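Local coordinates for protein anti-sigma-I factor RsgI3 (Clostridium thermocellum, PDB 6QE7) that probably holds the sigma factor SigI3 inactive, and binds pectin strongly and polygalacturonic acid more weakly through its extracellular pair of PA14 domains, the part present here, at residues A[48-53]-A[109-114]; A[60-65]-A[124-129]; A[72-77]-A[105-110]. All coordinates share one frame; numbering follows the deposited sequence.

All three contacts lie in the first PA14 domain. Of the strands in these contacts, 46-51 is the first from the N terminus; strand 105-113 pairs with it much later and closes contact 1. Strand 60-69 follows, and its start is joined in contact 2 by the end of strand 119-125 and the turn after it. Contacts 1 and 2 therefore cross along the chain. Strand 72-76 pairs with strand 105-113 in contact 3, a shorter loop that falls within the span of contact 2. Contacts 1 and 3 share Met109 and Glu110 and put strand 105-113 between two neighbours in one sheet. Contact 2 belongs to the second sheet, and Phe64 packs on Leu74, Val76 and Ile107 to join the two.

Contact 1: A[48-53]-A[109-114]; sequences VRWTGK and MEYYQH. With CA (calcium ion), chain D.
Arg49 and Glu110 form a salt bridge across two antiparallel strands. Their side chains lie side by side and point the same way. Arg49 NE is 2.8 Å from Glu110 OE2, and Arg49 NH2 is 3.1 Å from the same oxygen. The grip is side-on, with both nitrogens on one atom. OE2 lies in the guanidinium plane, but the two nitrogens reach it from one face of the carboxylate. The bend of the Arg49 chain at chi3 (-79°) turns the guanidinium toward Glu110. Arg49 NH1 makes a second salt bridge with Glu9.

Four backbone hydrogen bonds join the strands. Two link Val48 with Tyr111, and two link Trp50 with Met109.

The other face of this strand pair is apolar. Trp50 CZ3 sits 3.7 Å from Tyr111 CB, and Trp50 CE3 is 3.9 Å from Met109 CG. The Met109 sulfur makes an oblique Met-aromatic contact with the indole. Val48 CG2 meets the Tyr111 ring at its edge, 3.9 Å from CD2. The polar ends bond elsewhere, Trp50 NE1 to Asp25 and Tyr111 OH to the backbone O of Asp69.

Gln113 OE1 binds a calcium ion at 2.3 Å, with Asp69, Asp70, the backbone O of Val115 and Ala117, and two waters. Strand 6-11 flanks strand 46-51, strand 72-76 flanks strand 105-113, and Ala120 and Leu122 of strand 119-125 pack against the apolar face.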
loop_
_atom_site.group_PDB
_atom_site.type_symbol
_atom_site.label_atom_id
_atom_site.label_comp_id
_atom_site.label_asym_id
_atom_site.label_seq_id
_atom_site.Cartn_x
_atom_site.Cartn_y
_atom_site.Cartn_z
ATOM N N VAL A 48 2.326 10.770 -0.760
ATOM C CA VAL A 48 1.393 11.897 -0.711
ATOM C C VAL A 48 0.773 11.947 -2.092
ATOM O O VAL A 48 1.508 11.948 -3.084
ATOM C CB VAL A 48 2.080 13.247 -0.337
ATOM C CG1 VAL A 48 1.019 14.246 -0.037
ATOM C CG2 VAL A 48 3.025 13.148 0.867
ATOM N N ARG A 49 -0.536 12.102 -2.078
ATOM C CA ARG A 49 -1.330 12.404 -3.258
ATOM C C ARG A 49 -2.079 13.717 -3.046
ATOM O O ARG A 49 -2.909 13.775 -2.175
ATOM C CB ARG A 49 -2.375 11.326 -3.523
ATOM C CG ARG A 49 -2.960 11.508 -4.923
ATOM C CD ARG A 49 -4.025 10.509 -5.157
ATOM N NE ARG A 49 -3.404 9.264 -5.488
ATOM C CZ ARG A 49 -3.588 8.092 -4.873
ATOM N NH1 ARG A 49 -4.316 8.008 -3.784
ATOM N NH2 ARG A 49 -3.023 7.000 -5.384
ATOM N N TRP A 50 -1.826 14.677 -3.919
ATOM C CA TRP A 50 -2.524 15.976 -3.946
ATOM C C TRP A 50 -3.494 15.962 -5.116
ATOM O O TRP A 50 -3.058 15.601 -6.206
ATOM C CB TRP A 50 -1.517 17.086 -4.106
ATOM C CG TRP A 50 -0.633 17.302 -2.923
ATOM C CD1 TRP A 50 -0.993 17.937 -1.771
ATOM C CD2 TRP A 50 0.774 17.057 -2.825
ATOM N NE1 TRP A 50 0.069 18.038 -0.938
ATOM C CE2 TRP A 50 1.170 17.469 -1.519
ATOM C CE3 TRP A 50 1.744 16.463 -3.637
ATOM C CZ2 TRP A 50 2.495 17.359 -1.048
ATOM C CZ3 TRP A 50 3.052 16.319 -3.157
ATOM C CH2 TRP A 50 3.414 16.729 -1.865
ATOM N N THR A 51 -4.777 16.196 -4.867
ATOM C CA THR A 51 -5.782 16.310 -5.947
ATOM C C THR A 51 -6.690 17.535 -5.768
ATOM O O THR A 51 -6.941 17.977 -4.647
ATOM C CB THR A 51 -6.652 15.074 -6.022
ATOM O OG1 THR A 51 -7.400 15.045 -4.815
ATOM C CG2 THR A 51 -5.857 13.805 -6.287
ATOM N N GLY A 52 -7.047 18.152 -6.888
ATOM C CA GLY A 52 -8.051 19.211 -6.959
ATOM C C GLY A 52 -8.112 19.720 -8.370
ATOM O O GLY A 52 -7.997 18.868 -9.324
ATOM N N LYS A 53 -8.177 21.040 -8.479
ATOM C CA LYS A 53 -8.263 21.762 -9.775
ATOM C C LYS A 53 -7.312 22.927 -9.703
ATOM O O LYS A 53 -7.159 23.538 -8.594
ATOM C CB LYS A 53 -9.717 22.173 -10.014
ATOM C CG LYS A 53 -10.645 20.998 -10.260
ATOM C CD LYS A 53 -12.093 21.411 -10.169
ATOM C CE LYS A 53 -13.088 20.370 -10.616
ATOM N NZ LYS A 53 -12.580 19.612 -11.779
ATOM N N MET A 109 -1.019 15.226 -8.303
ATOM C CA MET A 109 0.405 15.045 -8.147
ATOM C C MET A 109 0.594 13.962 -7.099
ATOM O O MET A 109 0.094 14.124 -5.991
ATOM C CB MET A 109 1.072 16.357 -7.741
ATOM C CG MET A 109 2.510 16.163 -7.432
ATOM S SD MET A 109 3.369 17.790 -7.340
ATOM C CE MET A 109 4.976 17.322 -6.693
ATOM N N GLU A 110 1.303 12.898 -7.498
ATOM C CA GLU A 110 1.691 11.757 -6.629
ATOM C C GLU A 110 3.165 11.907 -6.376
ATOM O O GLU A 110 3.888 12.325 -7.282
ATOM C CB GLU A 110 1.321 10.417 -7.288
ATOM C CG GLU A 110 -0.181 10.223 -7.263
ATOM C CD GLU A 110 -0.693 8.926 -7.887
ATOM O OE1 GLU A 110 0.086 8.219 -8.453
ATOM O OE2 GLU A 110 -1.847 8.632 -7.695
ATOM N N TYR A 111 3.554 11.662 -5.134
ATOM C CA TYR A 111 4.911 11.908 -4.646
ATOM C C TYR A 111 5.281 10.738 -3.757
ATOM O O TYR A 111 4.375 10.290 -3.013
ATOM C CB TYR A 111 4.900 13.247 -3.871
ATOM C CG TYR A 111 6.073 13.329 -2.940
ATOM C CD1 TYR A 111 7.327 13.648 -3.415
ATOM C CD2 TYR A 111 5.951 12.927 -1.632
ATOM C CE1 TYR A 111 8.443 13.617 -2.610
ATOM C CE2 TYR A 111 7.051 12.901 -0.809
ATOM C CZ TYR A 111 8.290 13.229 -1.298
ATOM O OH TYR A 111 9.348 13.210 -0.465
ATOM N N TYR A 112 6.566 10.369 -3.670
ATOM C CA TYR A 112 6.979 9.503 -2.557
ATOM C C TYR A 112 8.425 9.840 -2.193
ATOM O O TYR A 112 9.184 10.442 -2.954
ATOM C CB TYR A 112 6.824 8.032 -2.932
ATOM C CG TYR A 112 7.962 7.485 -3.757
ATOM C CD1 TYR A 112 8.001 7.622 -5.131
ATOM C CD2 TYR A 112 9.000 6.775 -3.164
ATOM C CE1 TYR A 112 9.047 7.094 -5.896
ATOM C CE2 TYR A 112 10.023 6.196 -3.911
ATOM C CZ TYR A 112 10.052 6.340 -5.292
ATOM O OH TYR A 112 11.119 5.862 -5.986
ATOM N N GLN A 113 8.700 9.559 -0.948
ATOM C CA GLN A 113 10.008 9.508 -0.271
ATOM C C GLN A 113 10.403 8.053 -0.029
ATOM O O GLN A 113 9.572 7.222 0.510
ATOM C CB GLN A 113 9.897 10.280 1.059
ATOM C CG GLN A 113 10.867 9.762 2.129
ATOM C CD GLN A 113 12.300 10.155 1.944
ATOM O OE1 GLN A 113 12.817 10.240 0.833
ATOM N NE2 GLN A 113 12.939 10.538 3.058
ATOM N N HIS A 114 11.642 7.763 -0.379
ATOM C CA HIS A 114 12.277 6.475 -0.042
ATOM C C HIS A 114 13.065 6.671 1.258
ATOM O O HIS A 114 12.508 6.350 2.312
ATOM C CB HIS A 114 13.077 5.882 -1.223
ATOM C CG HIS A 114 13.627 4.525 -0.916
ATOM N ND1 HIS A 114 14.896 4.177 -1.261
ATOM C CD2 HIS A 114 13.123 3.479 -0.185
ATOM C CE1 HIS A 114 15.176 2.961 -0.792
ATOM N NE2 HIS A 114 14.083 2.504 -0.123
HETATM CA CA CA D . 14.657 10.639 -0.411
HETATM O O HOH W 1 16.331 8.834 -1.629
HETATM O O HOH W 2 17.192 11.038 -1.381
#

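Contact 2: A[60-65]-A[124-129]; sequences ETYTFY and WSSKSQ
Trp124 turns one face of its indole to Tyr62 CE2, which lies over the rim of that face. The nearest atoms are Tyr62 CE2 and Trp124 CE3, 3.8 Å apart. The two side chains run side by side, with ring planes at 28°, but they are slid apart and barely overlap. Phe64 CZ comes to the indole edge. Trp124 NE1 bonds Glu132. The Tyr62 ring also carries Ser126 CB over a face, a CH-pi contact. Tyr62 OH bonds the backbone N of Tyr58, and a water links it to Gln129 OE1, which also bonds Arg57.

The Glu60 chain, extended beyond CG (chi2 -167°), carries its carboxylate into the turn after strand 119-125. Ser128 N gives Glu60 OE1 a nearly straight bond of 2.9 Å on the syn side. Ser128 OG donates a short bond of 2.5 Å to Glu60 OE2, also syn. Ser126 OG adds a third bond at 3.1 Å to Glu60 OE1, from above the carboxylate plane. Ser126 OG also accepts from Gln129 N, an ST motif that ties the turn to itself. A water joins Glu60 OE2 to Lys127 NZ.

Ser125 pairs with Thr63 through two backbone hydrogen bonds. Its OG lies 2.5 Å from Tyr65 OH, a very short hydrogen bond.

On the side of Trp124 the contact is aromatic; on that of Ser125 it is a hydroxyl pair; at the turn one carboxylate takes two hydroxyls and a backbone N-H. These three donors, with Lys127 nearby through a water, would probably favour ionised Glu60.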
loop_
_atom_site.group_PDB
_atom_site.type_symbol
_atom_site.label_atom_id
_atom_site.label_comp_id
_atom_site.label_asym_id
_atom_site.label_seq_id
_atom_site.Cartn_x
_atom_site.Cartn_y
_atom_site.Cartn_z
ATOM N N GLU A 60 -2.528 30.315 -22.405
ATOM C CA GLU A 60 -1.113 30.249 -22.881
ATOM C C GLU A 60 -0.555 28.822 -22.801
ATOM O O GLU A 60 -1.238 27.915 -22.275
ATOM C CB GLU A 60 -0.175 31.164 -22.081
ATOM C CG GLU A 60 -0.724 32.560 -21.938
ATOM C CD GLU A 60 0.223 33.625 -21.441
ATOM O OE1 GLU A 60 1.401 33.343 -21.015
ATOM O OE2 GLU A 60 -0.215 34.775 -21.541
ATOM N N THR A 61 0.668 28.679 -23.282
ATOM C CA THR A 61 1.481 27.464 -23.116
ATOM C C THR A 61 2.052 27.487 -21.688
ATOM O O THR A 61 3.132 28.134 -21.425
ATOM C CB THR A 61 2.454 27.313 -24.299
ATOM O OG1 THR A 61 1.634 27.106 -25.466
ATOM C CG2 THR A 61 3.403 26.145 -24.116
ATOM N N TYR A 62 1.453 26.696 -20.802
ATOM C CA TYR A 62 2.031 26.574 -19.442
ATOM C C TYR A 62 3.100 25.506 -19.452
ATOM O O TYR A 62 2.980 24.484 -20.145
ATOM C CB TYR A 62 0.956 26.317 -18.399
ATOM C CG TYR A 62 0.223 27.557 -17.972
ATOM C CD1 TYR A 62 -0.926 27.977 -18.630
ATOM C CD2 TYR A 62 0.705 28.324 -16.916
ATOM C CE1 TYR A 62 -1.600 29.114 -18.219
ATOM C CE2 TYR A 62 0.069 29.483 -16.528
ATOM C CZ TYR A 62 -1.102 29.860 -17.160
ATOM O OH TYR A 62 -1.741 30.986 -16.750
ATOM N N THR A 63 4.158 25.763 -18.700
ATOM C CA THR A 63 5.131 24.757 -18.234
ATOM C C THR A 63 4.775 24.474 -16.769
ATOM O O THR A 63 4.650 25.455 -16.004
ATOM C CB THR A 63 6.568 25.225 -18.492
ATOM O OG1 THR A 63 6.674 25.551 -19.881
ATOM C CG2 THR A 63 7.631 24.216 -18.071
ATOM N N PHE A 64 4.515 23.207 -16.409
ATOM C CA PHE A 64 4.517 22.703 -15.008
ATOM C C PHE A 64 5.888 22.114 -14.701
ATOM O O PHE A 64 6.594 21.461 -15.569
ATOM C CB PHE A 64 3.440 21.651 -14.783
ATOM C CG PHE A 64 2.110 22.283 -14.837
ATOM C CD1 PHE A 64 1.557 22.628 -16.057
ATOM C CD2 PHE A 64 1.474 22.670 -13.691
ATOM C CE1 PHE A 64 0.321 23.240 -16.111
ATOM C CE2 PHE A 64 0.224 23.251 -13.753
ATOM C CZ PHE A 64 -0.342 23.551 -14.960
ATOM N N TYR A 65 6.349 22.438 -13.502
ATOM C CA TYR A 65 7.618 21.904 -12.950
ATOM C C TYR A 65 7.331 21.274 -11.579
ATOM O O TYR A 65 6.575 21.841 -10.779
ATOM C CB TYR A 65 8.681 22.970 -12.707
ATOM C CG TYR A 65 8.810 24.056 -13.746
ATOM C CD1 TYR A 65 7.819 25.022 -13.936
ATOM C CD2 TYR A 65 9.943 24.111 -14.541
ATOM C CE1 TYR A 65 7.995 26.038 -14.873
ATOM C CE2 TYR A 65 10.114 25.107 -15.491
ATOM C CZ TYR A 65 9.135 26.071 -15.659
ATOM O OH TYR A 65 9.334 27.013 -16.646
ATOM N N TRP A 124 4.895 26.606 -11.912
ATOM C CA TRP A 124 4.391 26.816 -13.277
ATOM C C TRP A 124 4.982 28.122 -13.822
ATOM O O TRP A 124 5.392 28.933 -13.047
ATOM C CB TRP A 124 2.871 26.832 -13.380
ATOM C CG TRP A 124 2.161 27.975 -12.754
ATOM C CD1 TRP A 124 2.699 28.969 -11.984
ATOM C CD2 TRP A 124 0.745 28.127 -12.691
ATOM N NE1 TRP A 124 1.700 29.724 -11.449
ATOM C CE2 TRP A 124 0.496 29.266 -11.909
ATOM C CE3 TRP A 124 -0.324 27.478 -13.286
ATOM C CZ2 TRP A 124 -0.779 29.757 -11.705
ATOM C CZ3 TRP A 124 -1.595 27.962 -13.078
ATOM C CH2 TRP A 124 -1.817 29.083 -12.277
ATOM N N SER A 125 4.976 28.258 -15.130
ATOM C CA SER A 125 5.494 29.394 -15.911
ATOM C C SER A 125 4.692 29.438 -17.207
ATOM O O SER A 125 4.015 28.404 -17.544
ATOM C CB SER A 125 6.985 29.286 -16.116
ATOM O OG SER A 125 7.301 28.344 -17.119
ATOM N N SER A 126 4.666 30.622 -17.843
ATOM C CA SER A 126 4.144 30.876 -19.221
ATOM C C SER A 126 4.689 32.210 -19.761
ATOM O O SER A 126 5.631 32.810 -19.115
ATOM C CB SER A 126 2.614 30.821 -19.303
ATOM O OG SER A 126 1.978 31.692 -18.416
ATOM N N LYS A 127 4.170 32.645 -20.909
ATOM C CA LYS A 127 4.688 33.863 -21.553
ATOM C C LYS A 127 4.612 34.963 -20.489
ATOM O O LYS A 127 5.655 35.487 -20.174
ATOM C CB LYS A 127 3.884 34.181 -22.801
ATOM C CG LYS A 127 4.623 35.147 -23.704
ATOM C CD LYS A 127 3.987 35.287 -25.066
ATOM C CE LYS A 127 2.526 35.671 -24.992
ATOM N NZ LYS A 127 1.817 35.176 -26.185
ATOM N N SER A 128 3.410 35.207 -19.946
ATOM C CA SER A 128 3.034 36.200 -18.894
ATOM C C SER A 128 3.173 35.708 -17.424
ATOM O O SER A 128 3.182 36.561 -16.508
ATOM C CB SER A 128 1.622 36.634 -19.116
ATOM O OG SER A 128 1.295 36.478 -20.463
ATOM N N GLN A 129 3.234 34.410 -17.131
ATOM C CA GLN A 129 3.404 33.956 -15.717
ATOM C C GLN A 129 4.871 33.697 -15.435
ATOM O O GLN A 129 5.455 32.698 -15.917
ATOM C CB GLN A 129 2.581 32.729 -15.408
ATOM C CG GLN A 129 2.788 32.269 -13.984
ATOM C CD GLN A 129 2.178 33.248 -13.030
ATOM O OE1 GLN A 129 0.970 33.474 -13.033
ATOM N NE2 GLN A 129 3.037 33.832 -12.211
HETATM O O HOH W 3 -0.565 35.476 -24.599
HETATM O O HOH W 4 -1.178 31.472 -14.168
#

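Contact 3: A[72-77]-A[105-110]; sequences VRLWVD and YDIKME
Trp75 lays one face of its indole over the side chain of Lys108. Lys108 CE is 3.7 Å from the centroid of the six-membered ring, a CH-pi contact. Lys108 NZ follows at 4.4 Å from that centroid, almost on the ring normal, so the amine makes a cation-pi interaction as well. The bend of the lysine at chi3 (58°) brings its end over the ring. At the edge of the indole, Glu110 OE1 lies 3.6 Å from Trp75 CH2. The carboxylate plane stands 78° from that of the ring, and its other oxygen is held by Arg49. The Tyr105 ring is met at its edge too, with Asp77 OD1 3.7 Å from CD1. Tyr105 OH bonds the backbone N of Glu100.

The opposite face of this strand pair is apolar. Leu74 CD1 is 3.8 Å from Met109 CB and also touches Ile107 CG1. Val76 CG2 lies alongside Ile107 CD1, 4.0 Å away. Met109 CE reaches Val72 CG2. Leu122 covers Leu74, Ile107 and Met109 from the other sheet.

The backbones are joined by five hydrogen bonds, two each for Arg73 with Glu110 and Trp75 with Lys108. The last runs from Asp77 N to Asp106 O at 2.9 Å. A water links Asp77 OD1 to Asp106 N beyond it. Arg73 makes a salt bridge with Asp83 and a cation-pi contact with Trp85. Asp106 forms a salt bridge with Lys53.

Side chains alternate between the two faces, as in a sheet of the PA14 beta sandwich: Leu74, Val76, Ile107 and Met109 face the core, and Arg73, Trp75, Lys108 and Glu110 face away.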
loop_
_atom_site.group_PDB
_atom_site.type_symbol
_atom_site.label_atom_id
_atom_site.label_comp_id
_atom_site.label_asym_id
_atom_site.label_seq_id
_atom_site.Cartn_x
_atom_site.Cartn_y
_atom_site.Cartn_z
ATOM N N VAL A 72 7.885 11.293 -8.593
ATOM C CA VAL A 72 6.658 12.102 -8.802
ATOM C C VAL A 72 5.911 11.580 -10.007
ATOM O O VAL A 72 6.530 11.199 -10.973
ATOM C CB VAL A 72 7.061 13.573 -8.936
ATOM C CG1 VAL A 72 8.041 13.735 -10.086
ATOM C CG2 VAL A 72 5.853 14.545 -9.070
ATOM N N ARG A 73 4.634 11.831 -10.036
ATOM C CA ARG A 73 3.854 11.801 -11.271
ATOM C C ARG A 73 2.902 12.987 -11.261
ATOM O O ARG A 73 2.275 13.233 -10.194
ATOM C CB ARG A 73 3.058 10.487 -11.346
ATOM C CG ARG A 73 3.876 9.222 -11.537
ATOM C CD ARG A 73 2.919 8.091 -11.940
ATOM N NE ARG A 73 3.763 7.054 -12.509
ATOM C CZ ARG A 73 4.150 5.964 -11.884
ATOM N NH1 ARG A 73 3.711 5.636 -10.648
ATOM N NH2 ARG A 73 4.896 5.152 -12.597
ATOM N N LEU A 74 2.813 13.715 -12.378
ATOM C CA LEU A 74 1.885 14.875 -12.461
ATOM C C LEU A 74 0.938 14.694 -13.606
ATOM O O LEU A 74 1.433 14.578 -14.748
ATOM C CB LEU A 74 2.663 16.188 -12.677
ATOM C CG LEU A 74 1.818 17.463 -12.652
ATOM C CD1 LEU A 74 1.052 17.584 -11.364
ATOM C CD2 LEU A 74 2.690 18.703 -12.858
ATOM N N TRP A 75 -0.356 14.765 -13.296
ATOM C CA TRP A 75 -1.456 14.849 -14.279
ATOM C C TRP A 75 -2.050 16.238 -14.211
ATOM O O TRP A 75 -2.398 16.701 -13.080
ATOM C CB TRP A 75 -2.575 13.805 -14.091
ATOM C CG TRP A 75 -2.176 12.384 -14.205
ATOM C CD1 TRP A 75 -2.413 11.564 -15.249
ATOM C CD2 TRP A 75 -1.578 11.559 -13.196
ATOM N NE1 TRP A 75 -1.933 10.319 -14.984
ATOM C CE2 TRP A 75 -1.469 10.263 -13.719
ATOM C CE3 TRP A 75 -1.066 11.795 -11.922
ATOM C CZ2 TRP A 75 -0.922 9.188 -13.018
ATOM C CZ3 TRP A 75 -0.542 10.733 -11.222
ATOM C CH2 TRP A 75 -0.446 9.451 -11.768
ATOM N N VAL A 76 -2.215 16.851 -15.377
ATOM C CA VAL A 76 -3.074 18.063 -15.553
ATOM C C VAL A 76 -4.077 17.768 -16.684
ATOM O O VAL A 76 -3.676 17.281 -17.732
ATOM C CB VAL A 76 -2.212 19.303 -15.836
ATOM C CG1 VAL A 76 -3.080 20.542 -16.109
ATOM C CG2 VAL A 76 -1.193 19.580 -14.750
ATOM N N ASP A 77 -5.357 17.947 -16.427
ATOM C CA ASP A 77 -6.411 17.801 -17.470
ATOM C C ASP A 77 -6.409 16.361 -17.943
ATOM O O ASP A 77 -6.792 16.140 -19.108
ATOM C CB ASP A 77 -6.160 18.746 -18.651
ATOM C CG ASP A 77 -7.410 18.910 -19.483
ATOM O OD1 ASP A 77 -8.547 18.724 -18.902
ATOM O OD2 ASP A 77 -7.245 19.190 -20.673
ATOM N N TYR A 105 -8.977 23.034 -14.200
ATOM C CA TYR A 105 -8.492 21.754 -14.780
ATOM C C TYR A 105 -8.180 20.789 -13.623
ATOM O O TYR A 105 -7.563 21.233 -12.614
ATOM C CB TYR A 105 -7.293 22.039 -15.690
ATOM C CG TYR A 105 -7.562 22.867 -16.929
ATOM C CD1 TYR A 105 -8.107 22.323 -18.090
ATOM C CD2 TYR A 105 -7.241 24.212 -16.962
ATOM C CE1 TYR A 105 -8.338 23.094 -19.230
ATOM C CE2 TYR A 105 -7.455 24.984 -18.087
ATOM C CZ TYR A 105 -8.018 24.447 -19.240
ATOM O OH TYR A 105 -8.170 25.270 -20.357
ATOM N N ASP A 106 -8.548 19.509 -13.728
ATOM C CA ASP A 106 -8.051 18.446 -12.794
ATOM C C ASP A 106 -6.518 18.499 -12.718
ATOM O O ASP A 106 -5.832 18.767 -13.689
ATOM C CB ASP A 106 -8.490 17.038 -13.172
ATOM C CG ASP A 106 -9.976 16.843 -13.017
ATOM O OD1 ASP A 106 -10.595 17.622 -12.287
ATOM O OD2 ASP A 106 -10.501 15.913 -13.624
ATOM N N ILE A 107 -6.009 18.438 -11.507
ATOM C CA ILE A 107 -4.578 18.258 -11.233
ATOM C C ILE A 107 -4.429 17.153 -10.165
ATOM O O ILE A 107 -5.284 16.975 -9.303
ATOM C CB ILE A 107 -3.934 19.597 -10.888
ATOM C CG1 ILE A 107 -2.426 19.427 -10.775
ATOM C CG2 ILE A 107 -4.533 20.159 -9.605
ATOM C CD1 ILE A 107 -1.643 20.693 -10.986
ATOM N N LYS A 108 -3.472 16.260 -10.399
ATOM C CA LYS A 108 -3.124 15.221 -9.445
ATOM C C LYS A 108 -1.617 15.100 -9.473
ATOM O O LYS A 108 -1.032 14.976 -10.543
ATOM C CB LYS A 108 -3.779 13.894 -9.812
ATOM C CG LYS A 108 -3.216 12.723 -9.001
ATOM C CD LYS A 108 -4.065 11.491 -9.160
ATOM C CE LYS A 108 -4.202 11.051 -10.625
ATOM N NZ LYS A 108 -4.939 9.768 -10.706
ATOM N N MET A 109 -1.019 15.226 -8.303
ATOM C CA MET A 109 0.405 15.045 -8.147
ATOM C C MET A 109 0.594 13.962 -7.099
ATOM O O MET A 109 0.094 14.124 -5.991
ATOM C CB MET A 109 1.072 16.357 -7.741
ATOM C CG MET A 109 2.510 16.163 -7.432
ATOM S SD MET A 109 3.369 17.790 -7.340
ATOM C CE MET A 109 4.976 17.322 -6.693
ATOM N N GLU A 110 1.303 12.898 -7.498
ATOM C CA GLU A 110 1.691 11.757 -6.629
ATOM C C GLU A 110 3.165 11.907 -6.376
ATOM O O GLU A 110 3.888 12.325 -7.282
ATOM C CB GLU A 110 1.321 10.417 -7.288
ATOM C CG GLU A 110 -0.181 10.223 -7.263
ATOM C CD GLU A 110 -0.693 8.926 -7.887
ATOM O OE1 GLU A 110 0.086 8.219 -8.453
ATOM O OE2 GLU A 110 -1.847 8.632 -7.695
HETATM O O HOH W 5 -9.739 18.973 -16.209
#